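Local structure of RidA family protein (Psychrobacter sp. MES7-P7E, 6L8P) at residues A41-G45 and N46-I50; A106-N109 and E110-A114. The protein probably hydrolyses reactive enamine and imine intermediates to 2-keto acids and ammonia. The protein carries 1 engineered substitution. One frame throughout, in Å; residues are numbered along the deposited sequence.

Contact 1: A41-G45 and N46-I50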
loop_
_atom_site.group_PDB
_atom_site.type_symbol
_atom_site.label_atom_id
_atom_site.label_comp_id
_atom_site.label_asym_id
_atom_site.label_seq_id
_atom_site.Cartn_x
_atom_site.Cartn_y
_atom_site.Cartn_z
ATOM N N ALA A 41 11.148 10.691 -1.356
ATOM C CA ALA A 41 11.128 9.487 -2.180
ATOM C C ALA A 41 12.458 8.785 -2.035
ATOM O O ALA A 41 13.460 9.389 -1.645
ATOM C CB ALA A 41 10.857 9.811 -3.661
ATOM N N VAL A 42 12.458 7.494 -2.375
ATOM C CA VAL A 42 13.681 6.694 -2.386
ATOM C C VAL A 42 13.756 5.989 -3.728
ATOM O O VAL A 42 12.795 5.335 -4.150
ATOM C CB VAL A 42 13.743 5.648 -1.256
ATOM C CG1 VAL A 42 15.036 4.805 -1.411
ATOM C CG2 VAL A 42 13.714 6.307 0.102
ATOM N N LYS A 43 14.896 6.100 -4.393
ATOM C CA LYS A 43 15.099 5.483 -5.699
ATOM C C LYS A 43 16.081 4.333 -5.560
ATOM O O LYS A 43 17.126 4.488 -4.926
ATOM C CB LYS A 43 15.621 6.533 -6.693
ATOM C CG LYS A 43 15.951 5.968 -8.100
ATOM C CD LYS A 43 16.295 7.157 -9.007
ATOM C CE LYS A 43 16.590 6.697 -10.426
ATOM N NZ LYS A 43 16.871 7.898 -11.271
ATOM N N VAL A 44 15.732 3.179 -6.129
ATOM C CA VAL A 44 16.634 2.027 -6.166
ATOM C C VAL A 44 16.631 1.549 -7.605
ATOM O O VAL A 44 15.633 0.998 -8.092
ATOM C CB VAL A 44 16.239 0.911 -5.192
ATOM C CG1 VAL A 44 16.718 1.258 -3.806
ATOM C CG2 VAL A 44 14.743 0.724 -5.154
ATOM N N GLY A 45 17.720 1.819 -8.303
ATOM C CA GLY A 45 17.763 1.472 -9.715
ATOM C C GLY A 45 16.767 2.305 -10.488
ATOM O O GLY A 45 16.749 3.537 -10.400
ATOM N N ASN A 46 15.912 1.623 -11.244
ATOM C CA ASN A 46 14.885 2.289 -12.024
ATOM C C ASN A 46 13.613 2.523 -11.231
ATOM O O ASN A 46 12.741 3.263 -11.708
ATOM C CB ASN A 46 14.531 1.463 -13.261
ATOM C CG ASN A 46 15.599 1.551 -14.330
ATOM O OD1 ASN A 46 16.256 2.582 -14.484
ATOM N ND2 ASN A 46 15.775 0.478 -15.074
ATOM N N THR A 47 13.496 1.922 -10.043
ATOM C CA THR A 47 12.252 1.997 -9.273
ATOM C C THR A 47 12.306 3.171 -8.297
ATOM O O THR A 47 13.334 3.422 -7.667
ATOM C CB THR A 47 12.016 0.705 -8.499
ATOM O OG1 THR A 47 11.928 -0.378 -9.457
ATOM C CG2 THR A 47 10.699 0.757 -7.754
ATOM N N VAL A 48 11.224 3.922 -8.197
ATOM C CA VAL A 48 11.189 5.016 -7.224
ATOM C C VAL A 48 9.952 4.840 -6.363
ATOM O O VAL A 48 8.856 4.687 -6.903
ATOM C CB VAL A 48 11.144 6.403 -7.900
ATOM C CG1 VAL A 48 11.158 7.504 -6.820
ATOM C CG2 VAL A 48 12.337 6.593 -8.885
ATOM N N TYR A 49 10.120 4.892 -5.042
ATOM C CA TYR A 49 8.990 4.868 -4.097
ATOM C C TYR A 49 8.788 6.304 -3.637
ATOM O O TYR A 49 9.653 6.857 -2.948
ATOM C CB TYR A 49 9.283 3.950 -2.906
ATOM C CG TYR A 49 9.471 2.515 -3.311
ATOM C CD1 TYR A 49 10.720 2.055 -3.724
ATOM C CD2 TYR A 49 8.395 1.657 -3.364
ATOM C CE1 TYR A 49 10.895 0.724 -4.147
ATOM C CE2 TYR A 49 8.559 0.333 -3.779
ATOM C CZ TYR A 49 9.795 -0.116 -4.167
ATOM O OH TYR A 49 9.970 -1.450 -4.586
ATOM N N ILE A 50 7.653 6.909 -4.008
ATOM C CA ILE A 50 7.321 8.277 -3.600
ATOM C C ILE A 50 6.361 8.210 -2.419
ATOM O O ILE A 50 5.303 7.555 -2.494
ATOM C CB ILE A 50 6.708 9.092 -4.754
ATOM C CG1 ILE A 50 7.671 9.090 -5.968
ATOM C CG2 ILE A 50 6.489 10.561 -4.307
ATOM C CD1 ILE A 50 7.151 10.010 -7.132
HETATM O O HOH W 1 14.362 -1.743 -9.802
#

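Contact 2: A106-N109 and E110-A114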
loop_
_atom_site.group_PDB
_atom_site.type_symbol
_atom_site.label_atom_id
_atom_site.label_comp_id
_atom_site.label_asym_id
_atom_site.label_seq_id
_atom_site.Cartn_x
_atom_site.Cartn_y
_atom_site.Cartn_z
ATOM N N ALA A 106 -15.596 10.784 -8.542
ATOM C CA ALA A 106 -15.721 11.251 -9.921
ATOM C C ALA A 106 -14.710 12.346 -10.213
ATOM O O ALA A 106 -13.996 12.292 -11.224
ATOM C CB ALA A 106 -17.153 11.739 -10.188
ATOM N N VAL A 107 -14.578 13.327 -9.301
ATOM C CA VAL A 107 -13.625 14.388 -9.567
ATOM C C VAL A 107 -12.187 13.861 -9.496
ATOM O O VAL A 107 -11.332 14.300 -10.270
ATOM C CB VAL A 107 -13.873 15.556 -8.598
ATOM C CG1 VAL A 107 -12.794 16.616 -8.739
ATOM C CG2 VAL A 107 -15.232 16.156 -8.887
ATOM N N LEU A 108 -11.913 12.874 -8.623
ATOM C CA LEU A 108 -10.597 12.235 -8.624
ATOM C C LEU A 108 -10.262 11.706 -10.012
ATOM O O LEU A 108 -9.174 11.960 -10.552
ATOM C CB LEU A 108 -10.592 11.076 -7.610
ATOM C CG LEU A 108 -9.306 10.236 -7.578
ATOM C CD1 LEU A 108 -8.253 10.993 -6.733
ATOM C CD2 LEU A 108 -9.567 8.815 -7.069
ATOM N N ASN A 109 -11.226 10.997 -10.615
ATOM C CA ASN A 109 -10.943 10.411 -11.916
ATOM C C ASN A 109 -10.731 11.500 -12.962
ATOM O O ASN A 109 -9.836 11.369 -13.814
ATOM C CB ASN A 109 -12.069 9.442 -12.289
ATOM C CG ASN A 109 -12.028 8.155 -11.452
ATOM O OD1 ASN A 109 -10.941 7.641 -11.143
ATOM N ND2 ASN A 109 -13.199 7.614 -11.114
ATOM N N GLU A 110 -11.443 12.628 -12.832
ATOM C CA GLU A 110 -11.247 13.744 -13.761
ATOM C C GLU A 110 -9.860 14.358 -13.621
ATOM O O GLU A 110 -9.190 14.655 -14.626
ATOM C CB GLU A 110 -12.321 14.802 -13.534
ATOM C CG GLU A 110 -13.706 14.363 -13.958
ATOM C CD GLU A 110 -14.774 15.395 -13.618
ATOM O OE1 GLU A 110 -14.416 16.509 -13.161
ATOM O OE2 GLU A 110 -15.970 15.083 -13.809
ATOM N N VAL A 111 -9.391 14.541 -12.379
ATOM C CA VAL A 111 -8.073 15.113 -12.180
ATOM C C VAL A 111 -7.012 14.172 -12.721
ATOM O O VAL A 111 -6.026 14.616 -13.324
ATOM C CB VAL A 111 -7.868 15.425 -10.679
ATOM C CG1 VAL A 111 -6.426 15.828 -10.387
ATOM C CG2 VAL A 111 -8.848 16.546 -10.251
ATOM N N PHE A 112 -7.242 12.852 -12.582
ATOM C CA PHE A 112 -6.314 11.880 -13.153
ATOM C C PHE A 112 -6.215 12.053 -14.665
ATOM O O PHE A 112 -5.095 12.134 -15.216
ATOM C CB PHE A 112 -6.754 10.449 -12.797
ATOM C CG PHE A 112 -6.096 9.899 -11.559
ATOM C CD1 PHE A 112 -6.244 10.541 -10.340
ATOM C CD2 PHE A 112 -5.341 8.747 -11.631
ATOM C CE1 PHE A 112 -5.614 10.024 -9.190
ATOM C CE2 PHE A 112 -4.716 8.219 -10.508
ATOM C CZ PHE A 112 -4.833 8.900 -9.274
ATOM N N VAL A 113 -7.380 12.179 -15.331
ATOM C CA VAL A 113 -7.386 12.313 -16.792
ATOM C C VAL A 113 -6.661 13.583 -17.192
ATOM O O VAL A 113 -5.886 13.598 -18.160
ATOM C CB VAL A 113 -8.831 12.297 -17.329
ATOM C CG1 VAL A 113 -8.856 12.791 -18.806
ATOM C CG2 VAL A 113 -9.449 10.907 -17.223
ATOM N N ALA A 114 -6.851 14.655 -16.419
ATOM C CA ALA A 114 -6.237 15.928 -16.776
ATOM C C ALA A 114 -4.725 15.890 -16.633
ATOM O O ALA A 114 -4.011 16.630 -17.327
ATOM C CB ALA A 114 -6.822 17.045 -15.908
#

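Contact 1: A41-G45 and N46-I50
V42 and Y49 grip each other through two backbone hydrogen bonds, V42 N to Y49 O and Y49 N to V42 O, in an antiparallel beta hairpin whose short segments 41-44 and 47-50 run at 167° in N-to-C direction. A second hydrogen-bonded pair, V44 with T47, closes the hairpin over a type II' turn with G45 and N46 at its corners; G45 adopts a positive phi of 66°, which favours glycine. Side chains alternate between two faces. On one, A41 CB rests 3.9 Å from V48 CG1 and 4.0 Å from I50 CG1, and I81 of helix 67-84 packs on A41 and I50. The other V48 methyl, CG2, lies 3.8 Å from K43 CG; with K43 CG anti to the backbone N (chi1 177°), the extended lysine runs on to A85 O, which its NZ meets in a hydrogen bond. The opposite face carries V42, V44, T47 and Y49, and there V93 of the second subunit packs on V42 and Y49. V44 CG2 approaches the tyrosine ring at its edge, in the ring plane, 4.0 Å from Y49 CE1. At the turn, a water bonds T47 OG1 at 2.8 Å and reaches V44 O only weakly, at 3.5 Å.

Contact 2: A106-N109 and E110-A114
L108 and F112, one helical turn apart, lie side by side and point the same way, with L108 CD1 3.7 Å from F112 CE1. They form the tightly packed side of helix 105-115, the helix of a beta-alpha-beta unit between strands 92-99 and 122-127. Its backbone follows the alpha-helical i to i+4 pattern: F112 N donates to L108 O at 2.9 Å, and V113 N to N109 O at 3.0 Å. The same L108 carbonyl oxygen lies obliquely to the phenyl ring, 3.3 Å from F112 CD1. Both side chains also pack on V97 of strand 92-99, while F75 meets the F112 ring edge-to-face. Next to them V107 and V111 touch more loosely, V107 CG1 being 4.2 Å from V111 CG2. The solvent side, with A106 and E110, is sparser; V113, though exposed, also touches T37 of the third subunit. With E110 CG anti to its own carbonyl carbon (chi1 -69°), the first torsion turns the otherwise extended glutamate toward the preceding turn, and E110 CG passes 3.4 Å from A106 O. N109 O has a second partner besides V113 N, the T37 hydroxyl of the third subunit, so this helix also faces a subunit interface. R123 hydrogen-bonds N109 OD1 and makes a cation-pi contact with F112; amide and ring together probably help to orient its guanidinium group.

How the contacts relate
The centres of contact 1 and contact 2 are 25 Å apart, on opposite sides of the chain's centre, and their nearest atoms about 12 Å apart. Each meets a different neighbour in the trimeric assembly: 41-50 packs against the second subunit, 106-114 against the third. Helix 67-84 connects them indirectly, contributing I81 and C82 to the packing of the hairpin and F67 and F75 to that of the helix. A malonate ion, probably from the crystallisation liquor, lies about 6 Å from the N109 side chain. RidA active sites lie in clefts between subunits and use an arginine; R123, held by N109 and F112 near the third subunit, probably occupies that position.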